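Local coordinates for protein aspartate aminotransferase, cytoplasmic (Schizosaccharomyces pombe 972h-, PDB 6JPK) that catalyses the pyridoxal 5'-phosphate-dependent transfer of an amino group between L-aspartate and 2-oxoglutarate, giving oxaloacetate and L-glutamate, and works as a homodimer, at residues Ser227-Leu230 against Asn231-Ser234. The protein carries 1 engineered substitution. Numbering follows the deposited sequence.
Sequences SGDL and NRDS
Ser-227 and Asp-233 lock together through two hydrogen bonds, the two carboxylate oxygens of the aspartate matching two donors of the serine. The backbone N of Ser-227 reaches the syn lone pair of Asp-233 OD2 at 3.0 Å, while Ser-227 OG donates to Asp-233 OD1 at 2.6 Å from above the carboxylate plane. Asp-233 OD2 also takes a weak hydrogen bond from Gly-224 N. The Ser-227 hydroxyl accepts from Asp-229 N, an ST turn, so a short side chain with donor and acceptor in one atom fits here. At Gly-228 (phi 80°) a CB would be jammed against the carbonyl O of Ser-227.

Asp-229 is the N-cap: with CG anti to its own backbone nitrogen (chi1 -175°), Asp-229 OD1 accepts from Arg-232 N at 3.1 Å, nearly straight along N-H but from above the carboxylate plane. A water bridges the same OD1 to Asn-231 N. Asp-229 OD2 lies over one face of the Arg-232 guanidinium, 3.4 Å from Arg-232 NH2, a salt bridge in which the arginine offers charge alone. Asp-229 O receives Asp-233 N, and Leu-230 O receives Ser-234 N, the i to i+4 bonds of this single short turn.

An alanine in place of Asp-233 would probably leave the N-H and hydroxyl of Ser-227 without these acceptors, freeing the hydroxyl to turn.

The contact ties the loop after strand 215-220 to helix 230-233, with the buried, apolar Leu-230 packing on Phe-313, Trp-316 and Leu-320 of helix 310-340.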
# COMPACT_ATOMS: atom_id res chain seq x y z
N SER A 227 -1.72 4.87 -26.90
CA SER A 227 -2.02 4.74 -28.33
C SER A 227 -3.12 3.75 -28.66
O SER A 227 -3.52 3.67 -29.83
CB SER A 227 -0.75 4.34 -29.10
OG SER A 227 -0.38 3.00 -28.79
N GLY A 228 -3.63 3.00 -27.69
CA GLY A 228 -4.55 1.93 -28.04
C GLY A 228 -3.87 0.67 -28.52
O GLY A 228 -4.55 -0.31 -28.83
N ASP A 229 -2.54 0.66 -28.59
CA ASP A 229 -1.76 -0.46 -29.11
C ASP A 229 -0.75 -0.82 -28.03
O ASP A 229 0.16 -0.05 -27.75
CB ASP A 229 -1.06 -0.06 -30.42
CG ASP A 229 -0.32 -1.21 -31.10
OD1 ASP A 229 0.27 -2.07 -30.43
OD2 ASP A 229 -0.32 -1.23 -32.35
N LEU A 230 -0.92 -2.00 -27.42
CA LEU A 230 -0.10 -2.38 -26.26
C LEU A 230 1.37 -2.56 -26.63
O LEU A 230 2.25 -2.11 -25.90
CB LEU A 230 -0.65 -3.66 -25.64
CG LEU A 230 -1.95 -3.50 -24.86
CD1 LEU A 230 -2.62 -4.85 -24.68
CD2 LEU A 230 -1.69 -2.84 -23.52
N ASN A 231 1.65 -3.25 -27.74
CA ASN A 231 3.04 -3.50 -28.12
C ASN A 231 3.73 -2.23 -28.60
O ASN A 231 4.94 -2.06 -28.37
CB ASN A 231 3.12 -4.58 -29.21
CG ASN A 231 2.74 -5.95 -28.68
OD1 ASN A 231 2.58 -6.14 -27.47
ND2 ASN A 231 2.59 -6.91 -29.58
N ARG A 232 3.01 -1.32 -29.27
CA ARG A 232 3.58 -0.02 -29.62
C ARG A 232 3.98 0.75 -28.37
O ARG A 232 5.05 1.37 -28.33
CB ARG A 232 2.58 0.79 -30.44
CG ARG A 232 3.07 2.18 -30.85
CD ARG A 232 1.97 2.93 -31.61
NE ARG A 232 1.45 2.13 -32.71
CZ ARG A 232 0.26 2.31 -33.30
NH1 ARG A 232 -0.55 3.29 -32.89
NH2 ARG A 232 -0.12 1.51 -34.29
N ASP A 233 3.15 0.73 -27.34
CA ASP A 233 3.45 1.53 -26.16
C ASP A 233 4.56 0.93 -25.31
O ASP A 233 5.22 1.67 -24.57
CB ASP A 233 2.18 1.75 -25.33
CG ASP A 233 1.18 2.67 -26.03
OD1 ASP A 233 1.54 3.22 -27.10
OD2 ASP A 233 0.04 2.83 -25.54
N SER A 234 4.81 -0.38 -25.42
CA SER A 234 5.94 -1.01 -24.74
C SER A 234 7.17 -1.15 -25.64
O SER A 234 8.12 -1.86 -25.27
CB SER A 234 5.53 -2.40 -24.21
OG SER A 234 5.25 -3.30 -25.28
O HOH W 1 -0.24 -4.72 -29.31